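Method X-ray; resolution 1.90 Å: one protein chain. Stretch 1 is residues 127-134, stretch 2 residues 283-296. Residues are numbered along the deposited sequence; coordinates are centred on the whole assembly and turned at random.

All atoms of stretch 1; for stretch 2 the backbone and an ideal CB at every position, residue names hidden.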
# COMPACT_ATOMS: atom_id res chain seq x y z
N THR A 127 -2.27 -6.28 -12.38
CA THR A 127 -1.68 -7.14 -13.42
C THR A 127 -2.74 -8.11 -13.89
O THR A 127 -3.71 -8.44 -13.18
CB THR A 127 -0.45 -7.92 -12.88
OG1 THR A 127 0.12 -8.74 -13.91
CG2 THR A 127 -0.83 -8.85 -11.72
N PHE A 128 -2.54 -8.60 -15.10
CA PHE A 128 -3.36 -9.64 -15.63
C PHE A 128 -2.72 -10.96 -15.30
O PHE A 128 -3.32 -11.99 -15.54
CB PHE A 128 -3.36 -9.59 -17.16
CG PHE A 128 -4.14 -8.45 -17.71
CD1 PHE A 128 -5.56 -8.46 -17.69
CD2 PHE A 128 -3.50 -7.41 -18.38
CE1 PHE A 128 -6.29 -7.43 -18.26
CE2 PHE A 128 -4.25 -6.39 -18.95
CZ PHE A 128 -5.63 -6.39 -18.92
N PHE A 129 -1.49 -10.92 -14.76
CA PHE A 129 -0.74 -12.14 -14.53
C PHE A 129 -0.92 -12.76 -13.15
O PHE A 129 -1.57 -12.17 -12.30
CB PHE A 129 0.74 -11.90 -14.93
CG PHE A 129 0.84 -11.69 -16.44
CD1 PHE A 129 0.77 -10.40 -17.02
CD2 PHE A 129 0.84 -12.79 -17.30
CE1 PHE A 129 0.80 -10.25 -18.42
CE2 PHE A 129 0.87 -12.65 -18.67
CZ PHE A 129 0.78 -11.37 -19.25
N GLY A 130 -0.35 -13.93 -12.93
CA GLY A 130 -0.64 -14.66 -11.71
C GLY A 130 -1.55 -15.80 -12.10
O GLY A 130 -1.95 -15.93 -13.30
N ASP A 131 -1.83 -16.69 -11.12
CA ASP A 131 -2.74 -17.81 -11.33
C ASP A 131 -2.49 -18.58 -12.61
O ASP A 131 -3.46 -18.85 -13.37
CB ASP A 131 -4.22 -17.36 -11.24
CG ASP A 131 -5.19 -18.53 -11.17
OD1 ASP A 131 -4.81 -19.66 -10.74
OD2 ASP A 131 -6.38 -18.34 -11.54
N GLY A 132 -1.23 -18.99 -12.87
CA GLY A 132 -0.97 -19.77 -14.09
C GLY A 132 -0.00 -19.19 -15.14
O GLY A 132 0.48 -19.92 -15.98
N ALA A 133 0.31 -17.91 -15.05
CA ALA A 133 1.19 -17.24 -16.03
C ALA A 133 1.98 -16.16 -15.30
O ALA A 133 1.39 -15.43 -14.51
CB ALA A 133 0.35 -16.60 -17.09
N VAL A 134 3.28 -16.08 -15.56
CA VAL A 134 4.18 -15.09 -14.92
C VAL A 134 4.76 -14.22 -16.05
O VAL A 134 5.27 -14.77 -17.09
CB VAL A 134 5.36 -15.83 -14.19
CG1 VAL A 134 6.40 -14.86 -13.60
CG2 VAL A 134 4.83 -16.78 -13.11
N UNK A 283 3.12 -23.92 -21.87
CA UNK A 283 3.09 -24.32 -20.47
C UNK A 283 1.81 -23.85 -19.76
O UNK A 283 1.58 -24.28 -18.64
CB UNK A 283 4.32 -23.77 -19.75
N UNK A 284 0.98 -22.97 -20.34
CA UNK A 284 -0.21 -22.50 -19.60
C UNK A 284 -1.32 -23.53 -19.58
O UNK A 284 -1.47 -24.27 -20.53
CB UNK A 284 -0.74 -21.20 -20.21
N UNK A 285 -2.15 -23.53 -18.54
CA UNK A 285 -3.36 -24.34 -18.57
C UNK A 285 -4.37 -23.79 -19.58
O UNK A 285 -4.25 -22.60 -20.00
CB UNK A 285 -3.99 -24.40 -17.18
N UNK A 286 -5.35 -24.61 -19.94
CA UNK A 286 -6.45 -24.17 -20.87
C UNK A 286 -7.16 -22.94 -20.27
O UNK A 286 -7.56 -21.95 -20.98
CB UNK A 286 -7.46 -25.30 -21.10
N UNK A 287 -7.33 -22.99 -18.96
CA UNK A 287 -8.09 -21.91 -18.28
C UNK A 287 -7.27 -20.60 -18.35
O UNK A 287 -7.82 -19.48 -18.61
CB UNK A 287 -8.39 -22.28 -16.83
N UNK A 288 -5.96 -20.72 -18.13
CA UNK A 288 -5.08 -19.52 -18.17
C UNK A 288 -5.01 -18.93 -19.60
O UNK A 288 -5.19 -17.71 -19.80
CB UNK A 288 -3.67 -19.88 -17.69
N UNK A 289 -4.72 -19.80 -20.58
CA UNK A 289 -4.64 -19.31 -21.97
C UNK A 289 -5.93 -18.59 -22.37
O UNK A 289 -5.89 -17.62 -23.09
CB UNK A 289 -4.37 -20.47 -22.93
N UNK A 290 -7.07 -19.11 -21.92
CA UNK A 290 -8.38 -18.61 -22.33
C UNK A 290 -8.54 -17.25 -21.69
O UNK A 290 -8.95 -16.30 -22.36
CB UNK A 290 -9.51 -19.56 -21.93
N UNK A 291 -8.19 -17.13 -20.41
CA UNK A 291 -8.32 -15.85 -19.70
C UNK A 291 -7.38 -14.80 -20.33
O UNK A 291 -7.67 -13.60 -20.33
CB UNK A 291 -8.01 -16.03 -18.21
N UNK A 292 -6.22 -15.22 -20.79
CA UNK A 292 -5.26 -14.23 -21.30
C UNK A 292 -5.26 -14.08 -22.80
O UNK A 292 -4.38 -13.38 -23.36
CB UNK A 292 -3.85 -14.60 -20.85
N UNK A 293 -6.23 -14.73 -23.46
CA UNK A 293 -6.17 -14.91 -24.92
C UNK A 293 -5.83 -13.62 -25.70
O UNK A 293 -4.88 -13.59 -26.52
CB UNK A 293 -7.51 -15.45 -25.41
N UNK A 294 -6.60 -12.55 -25.48
CA UNK A 294 -6.39 -11.28 -26.25
C UNK A 294 -4.99 -10.62 -26.06
O UNK A 294 -4.57 -9.81 -26.88
CB UNK A 294 -7.46 -10.27 -25.84
N UNK A 295 -4.27 -10.99 -24.99
CA UNK A 295 -2.99 -10.35 -24.67
C UNK A 295 -1.83 -11.13 -25.26
O UNK A 295 -0.71 -10.63 -25.36
CB UNK A 295 -2.82 -10.22 -23.16
N UNK A 296 -2.09 -12.38 -25.64
CA UNK A 296 -1.01 -13.23 -26.04
C UNK A 296 -0.82 -13.17 -27.54
O UNK A 296 -1.78 -12.97 -28.31
CB UNK A 296 -1.26 -14.67 -25.58

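Position 283 has nothing of stretch 1 within reach of its CB; almost any residue would serve, and it is Ala283. At 284 the CB points sideways, 4.6 Å from Gly132 O, with the methyl of Ala133 farther on. A long, flexible apolar chain could pass the carbonyl and reach that methyl. Met284 does so in an extended conformation (chi1 m, chi2 and chi3 t), its CE lying 4.0 Å from Ala133 CB.

Position 285 comes right before the helix, where Ser, Thr, Asp or Asn commonly serve as N-cap. Ser285 occupies it. Its backbone N donates to water 4 (2.8 Å), which donates to Gly132 O (2.8 Å), tying the helix start to stretch 1 through solvent. Position 286 is out of reach and tolerant; it holds Ala286. At 287 the CB points sideways with nothing of stretch 1 near it, and many polar chains would suit; the end of Glu287 comes nearer, OE2 reaching 4.9 Å from Asp131 OD2, still short of contact.

Position 288 faces stretch 1, its CB 4.4 Å from Asp131 O and 4.5 Å from Gly132 O. Gly132, lacking a side chain, lets the helix come close. This approach favours a compact residue, and the carbonyls favour a hydroxyl, Ser or Thr; Ala or Val would be compact but would offer the oxygens no donor. Thr288 uses both branches: OG1 lies 3.3 Å from Asp131 O and 3.6 Å from Gly132 CA, while CG2 packs 3.7 Å from Ala133 CB. Thr288 OG1 is also hydrogen-bonded to Ser285 OG (2.9 Å), either of which could be the donor. A CB on Gly132 would come within 2.2 Å of Thr288 OG1, a clash.

Position 289 points away, leaving a long polar chain free; Lys289 folds back, its NZ donating to Met284 O at 3.0 Å. Position 290 is out of reach, so many residues would serve; it holds Thr290, whose OG1 donates to Ala286 O at a very short 2.5 Å.

Position 291 points toward the carbonyls of Phe128, Gly130 and Asp131 and the Asp131 carboxylate, but from a distance. A long donor, Lys or Arg, would suit. Arg291 donates from NH2 to Asp131 O (2.9 Å). Asp131 OD2 lies over one guanidinium face, 3.7 Å from Arg291 NH1, a long salt bridge of charges alone. Waters 1 and 2 link Arg291 NH2 and NE to Phe128 O.

At 292 the CB points toward an apolar hollow formed by Phe128, Phe129 and Ala133; Leu, Ile or Met would fit. Leu292 places CD1 3.5 Å from Ala133 CB and 3.9 Å from Phe129 CE2, while CD2 lies 4.1 Å from Phe128 CB.

Positions 293 and 294 are out of reach and undemanding, and hold Ala293 and Ala294. At 295 the CB points toward the two phenyl rings, 5.4 Å from Phe129 CZ, favouring a branched or long apolar chain. Leu295 sets CD1 over one face of the Phe128 ring, 3.8 Å from its centroid, a CH-pi contact. Position 296 points sideways, undemanding; Leu296 stays beyond contact.

Stretch 2, residues 283-296: AMSAETKTRLAALL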
# COMPACT_ATOMS: atom_id res chain seq x y z
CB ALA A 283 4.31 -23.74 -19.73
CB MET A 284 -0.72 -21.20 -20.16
CG MET A 284 0.33 -20.07 -20.02
SD MET A 284 -0.23 -18.71 -21.03
CE MET A 284 1.17 -17.52 -20.92
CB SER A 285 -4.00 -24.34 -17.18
OG SER A 285 -4.50 -23.06 -16.87
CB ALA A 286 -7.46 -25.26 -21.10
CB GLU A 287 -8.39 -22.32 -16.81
CG GLU A 287 -9.00 -21.16 -16.02
CD GLU A 287 -9.37 -21.46 -14.55
OE1 GLU A 287 -9.07 -22.55 -14.04
OE2 GLU A 287 -9.98 -20.56 -13.92
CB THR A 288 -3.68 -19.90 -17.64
OG1 THR A 288 -3.85 -20.32 -16.26
CG2 THR A 288 -2.68 -18.71 -17.71
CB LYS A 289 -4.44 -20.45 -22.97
CG LYS A 289 -3.00 -20.82 -23.17
CD LYS A 289 -2.84 -21.79 -24.36
CE LYS A 289 -3.52 -23.16 -24.17
NZ LYS A 289 -3.31 -23.89 -22.87
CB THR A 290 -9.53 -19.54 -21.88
OG1 THR A 290 -9.30 -20.88 -22.37
CG2 THR A 290 -10.88 -19.02 -22.37
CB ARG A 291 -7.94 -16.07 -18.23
CG ARG A 291 -8.33 -14.95 -17.28
CD ARG A 291 -8.02 -15.22 -15.79
NE ARG A 291 -6.62 -15.60 -15.58
CZ ARG A 291 -6.22 -16.84 -15.31
NH1 ARG A 291 -7.08 -17.87 -15.16
NH2 ARG A 291 -4.94 -17.06 -15.16
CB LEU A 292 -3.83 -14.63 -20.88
CG LEU A 292 -3.59 -14.73 -19.34
CD1 LEU A 292 -2.12 -15.18 -19.15
CD2 LEU A 292 -3.89 -13.37 -18.70
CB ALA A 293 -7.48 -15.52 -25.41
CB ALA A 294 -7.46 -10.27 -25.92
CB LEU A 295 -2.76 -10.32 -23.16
CG LEU A 295 -3.94 -9.86 -22.31
CD1 LEU A 295 -3.63 -10.04 -20.82
CD2 LEU A 295 -4.32 -8.41 -22.65
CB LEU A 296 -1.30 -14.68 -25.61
CG LEU A 296 -1.21 -14.81 -24.07
CD1 LEU A 296 -1.74 -16.17 -23.67
CD2 LEU A 296 0.18 -14.54 -23.50
O HOH W 1 -3.20 -14.74 -15.45
O HOH W 2 -5.72 -12.86 -15.60
O HOH W 3 -6.15 -20.27 -14.45
O HOH W 4 -1.33 -22.02 -16.28
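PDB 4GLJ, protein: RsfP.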